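Local atomic coordinates of IPT/TIG domain-containing protein (Bacteroides thetaiotaomicron, PDB entry 3TC9), a protein that is of unproven function but probably serves as an auxiliary nutrient-binding protein, joining an immunoglobulin-like IPT/TIG domain to a six-bladed beta-propeller. Residues B[135-140]-B[418-423]. Residues are numbered along the deposited sequence.
Sequences GFGGAV and RENRRI. With PO4 (phosphate ion), chain Q; EDO (1,2-ethanediol), chain U.
Residues 135-140, an irregular loop, pass alongside the turn 418-421 and the start of strand 422-428 (CA-CA: Phe136-Arg421 4.6 Å, Gly138-Arg418 5.7 Å). Gly135 is extended (phi/psi -126/160). Phe136 N donates to Arg421 O (2.9 Å, 173°), and a water bridges Phe136 O and Arg418 O. With chi1 m, the Phe136 ring takes Ile423 CG1 over one face, 3.8 Å from its centroid: a CH-pi contact. The loop enters strand 141-145 of one propeller blade, whereas 412-417 and 422-428 are a hairpin of the neighbouring blade, its turn closed by Arg421 N to Arg418 O (3.1 Å) with Arg421 in the left-handed helical region (56/33). Gly137 O accepts a weak hydrogen bond from Arg421 NH1 (2.8 Å, 116°). Gly138 CA lies over the Arg418 guanidinium. Arg418 (chi1 t, chi2 p) and Arg421 (m, m) hydrogen-bond a phosphate, probably from the crystallisation liquor: Arg418 NH2-O3 3.0 Å, Arg421 NH1-O3 3.1 Å, Arg421 NH2-O1 2.8 Å. Ala139 CB meets Ile423 CD1 (3.6 Å), Val140 CG1 Arg418 NH1 (3.5 Å). Arg418 NH1 forms salt bridges with Glu157 and Glu402.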
ATOM      1  N   GLY B 135      -0.712 -34.841   1.170  1.00 41.02           N
ATOM      2  CA  GLY B 135       0.506 -34.059   1.008  1.00 38.24           C
ATOM      3  C   GLY B 135       0.761 -33.815  -0.459  1.00 40.67           C
ATOM      4  O   GLY B 135       0.212 -34.515  -1.314  1.00 40.58           O
ATOM      5  N   PHE B 136       1.557 -32.803  -0.765  1.00 38.29           N
ATOM      6  CA  PHE B 136       1.887 -32.433  -2.147  1.00 38.62           C
ATOM      7  C   PHE B 136       3.185 -33.115  -2.533  1.00 44.08           C
ATOM      8  O   PHE B 136       4.157 -33.013  -1.795  1.00 42.42           O
ATOM      9  CB  PHE B 136       2.013 -30.890  -2.278  1.00 39.01           C
ATOM     10  CG  PHE B 136       0.721 -30.149  -2.044  1.00 39.10           C
ATOM     11  CD1 PHE B 136       0.286 -29.871  -0.753  1.00 41.92           C
ATOM     12  CD2 PHE B 136      -0.095 -29.787  -3.113  1.00 41.01           C
ATOM     13  CE1 PHE B 136      -0.936 -29.219  -0.534  1.00 43.25           C
ATOM     14  CE2 PHE B 136      -1.319 -29.140  -2.897  1.00 43.48           C
ATOM     15  CZ  PHE B 136      -1.719 -28.836  -1.608  1.00 41.18           C
ATOM     16  N   GLY B 137       3.189 -33.839  -3.651  1.00 42.92           N
ATOM     17  CA  GLY B 137       4.398 -34.502  -4.130  1.00 42.47           C
ATOM     18  C   GLY B 137       5.439 -33.475  -4.529  1.00 44.93           C
ATOM     19  O   GLY B 137       6.640 -33.676  -4.302  1.00 45.30           O
ATOM     20  N   GLY B 138       4.951 -32.369  -5.108  1.00 37.79           N
ATOM     21  CA  GLY B 138       5.753 -31.253  -5.577  1.00 36.66           C
ATOM     22  C   GLY B 138       4.901 -30.051  -5.937  1.00 42.69           C
ATOM     23  O   GLY B 138       3.769 -30.201  -6.394  1.00 42.47           O
ATOM     24  N   ALA B 139       5.430 -28.849  -5.676  1.00 40.31           N
ATOM     25  CA  ALA B 139       4.836 -27.552  -6.021  1.00 40.03           C
ATOM     26  C   ALA B 139       5.993 -26.637  -6.370  1.00 43.12           C
ATOM     27  O   ALA B 139       6.412 -25.803  -5.558  1.00 42.59           O
ATOM     28  CB  ALA B 139       3.988 -27.013  -4.874  1.00 40.06           C
ATOM     29  N   VAL B 140       6.578 -26.880  -7.565  1.00 38.46           N
ATOM     30  CA  VAL B 140       7.797 -26.204  -8.051  1.00 36.56           C
ATOM     31  C   VAL B 140       7.488 -24.843  -8.682  1.00 41.37           C
ATOM     32  O   VAL B 140       8.383 -24.006  -8.803  1.00 40.51           O
ATOM     33  CB  VAL B 140       8.629 -27.096  -9.009  1.00 39.07           C
ATOM     34  CG1 VAL B 140       8.952 -28.440  -8.364  1.00 37.67           C
ATOM     35  CG2 VAL B 140       7.958 -27.288 -10.383  1.00 39.57           C
ATOM     36  N   ARG B 418       9.128 -28.349  -0.831  1.00 36.85           N
ATOM     37  CA  ARG B 418       9.276 -29.678  -1.412  1.00 36.86           C
ATOM     38  C   ARG B 418       9.311 -30.836  -0.406  1.00 39.25           C
ATOM     39  O   ARG B 418       8.374 -31.621  -0.424  1.00 38.83           O
ATOM     40  CB  ARG B 418      10.469 -29.772  -2.383  1.00 35.26           C
ATOM     41  CG  ARG B 418      10.570 -31.089  -3.176  1.00 45.44           C
ATOM     42  CD  ARG B 418       9.337 -31.335  -4.026  1.00 53.76           C
ATOM     43  NE  ARG B 418       9.452 -32.482  -4.929  1.00 51.08           N
ATOM     44  CZ  ARG B 418       9.827 -32.407  -6.203  1.00 62.29           C
ATOM     45  NH1 ARG B 418      10.201 -31.246  -6.724  1.00 43.71           N
ATOM     46  NH2 ARG B 418       9.847 -33.497  -6.961  1.00 47.85           N
ATOM     47  N   GLU B 419      10.358 -30.966   0.433  1.00 34.17           N
ATOM     48  CA  GLU B 419      10.507 -32.135   1.313  1.00 33.22           C
ATOM     49  C   GLU B 419       9.502 -32.183   2.446  1.00 37.96           C
ATOM     50  O   GLU B 419       9.319 -33.249   3.051  1.00 37.22           O
ATOM     51  CB  GLU B 419      11.940 -32.264   1.885  1.00 34.47           C
ATOM     52  CG  GLU B 419      13.085 -32.117   0.869  1.00 43.17           C
ATOM     53  CD  GLU B 419      13.017 -32.822  -0.478  1.00 61.69           C
ATOM     54  OE1 GLU B 419      12.387 -33.904  -0.566  1.00 59.80           O
ATOM     55  OE2 GLU B 419      13.659 -32.324  -1.435  1.00 55.24           O
ATOM     56  N   ASN B 420       8.846 -31.051   2.745  1.00 34.49           N
ATOM     57  CA  ASN B 420       7.849 -31.026   3.797  1.00 34.19           C
ATOM     58  C   ASN B 420       6.449 -31.379   3.235  1.00 37.72           C
ATOM     59  O   ASN B 420       5.524 -31.576   4.019  1.00 37.30           O
ATOM     60  CB  ASN B 420       7.885 -29.687   4.513  1.00 33.91           C
ATOM     61  CG  ASN B 420       9.135 -29.580   5.324  1.00 41.74           C
ATOM     62  OD1 ASN B 420       9.648 -30.574   5.853  1.00 42.11           O
ATOM     63  ND2 ASN B 420       9.700 -28.404   5.381  1.00 26.69           N
ATOM     64  N   ARG B 421       6.314 -31.495   1.888  1.00 33.78           N
ATOM     65  CA  ARG B 421       5.101 -31.902   1.162  1.00 35.20           C
ATOM     66  C   ARG B 421       3.908 -31.005   1.509  1.00 39.32           C
ATOM     67  O   ARG B 421       2.749 -31.437   1.496  1.00 39.59           O
ATOM     68  CB  ARG B 421       4.736 -33.393   1.439  1.00 35.54           C
ATOM     69  CG  ARG B 421       5.902 -34.369   1.392  1.00 39.10           C
ATOM     70  CD  ARG B 421       6.417 -34.520   0.003  1.00 31.06           C
ATOM     71  NE  ARG B 421       7.602 -35.357  -0.044  1.00 39.74           N
ATOM     72  CZ  ARG B 421       8.360 -35.511  -1.117  1.00 44.23           C
ATOM     73  NH1 ARG B 421       8.054 -34.893  -2.251  1.00 32.81           N
ATOM     74  NH2 ARG B 421       9.436 -36.272  -1.064  1.00 41.97           N
ATOM     75  N   ARG B 422       4.207 -29.739   1.777  1.00 35.49           N
ATOM     76  CA  ARG B 422       3.229 -28.746   2.184  1.00 33.88           C
ATOM     77  C   ARG B 422       3.351 -27.450   1.423  1.00 36.54           C
ATOM     78  O   ARG B 422       4.414 -27.123   0.904  1.00 34.73           O
ATOM     79  CB  ARG B 422       3.418 -28.437   3.692  1.00 31.50           C
ATOM     80  CG  ARG B 422       2.984 -29.565   4.653  1.00 36.88           C
ATOM     81  CD  ARG B 422       3.736 -29.418   5.947  1.00 39.68           C
ATOM     82  NE  ARG B 422       3.325 -30.334   7.026  1.00 35.83           N
ATOM     83  CZ  ARG B 422       4.043 -31.386   7.431  1.00 50.24           C
ATOM     84  NH1 ARG B 422       5.167 -31.713   6.807  1.00 31.13           N
ATOM     85  NH2 ARG B 422       3.630 -32.126   8.450  1.00 37.61           N
ATOM     86  N   ILE B 423       2.247 -26.687   1.427  1.00 34.57           N
ATOM     87  CA  ILE B 423       2.158 -25.315   0.951  1.00 33.49           C
ATOM     88  C   ILE B 423       2.288 -24.475   2.221  1.00 35.35           C
ATOM     89  O   ILE B 423       1.469 -24.598   3.141  1.00 34.38           O
ATOM     90  CB  ILE B 423       0.884 -24.993   0.101  1.00 36.75           C
ATOM     91  CG1 ILE B 423       0.726 -25.963  -1.103  1.00 38.60           C
ATOM     92  CG2 ILE B 423       0.870 -23.521  -0.352  1.00 36.52           C
ATOM     93  CD1 ILE B 423       1.839 -25.964  -2.158  1.00 39.25           C
TER
HETATM   94  P   PO4 Q 480      10.299 -36.686  -4.773  1.00 62.32           P
HETATM   95  O1  PO4 Q 480      10.976 -36.351  -3.393  1.00 68.33           O
HETATM   96  O2  PO4 Q 480      11.387 -36.596  -5.911  1.00 69.05           O
HETATM   97  O3  PO4 Q 480       9.127 -35.702  -5.060  1.00 67.81           O
HETATM   98  O4  PO4 Q 480       9.659 -38.124  -4.800  1.00 69.53           O
HETATM   99  C1  EDO U 494      11.418 -25.198 -11.341  1.00 58.26           C
HETATM  100  O1  EDO U 494      10.621 -24.820 -12.456  1.00 59.26           O
HETATM  101  C2  EDO U 494      11.556 -23.959 -10.471  1.00 58.32           C
HETATM  102  O2  EDO U 494      10.988 -24.197  -9.180  1.00 57.03           O
HETATM  103  O   HOH W   1       5.930 -30.910  -2.213  1.00 47.07           O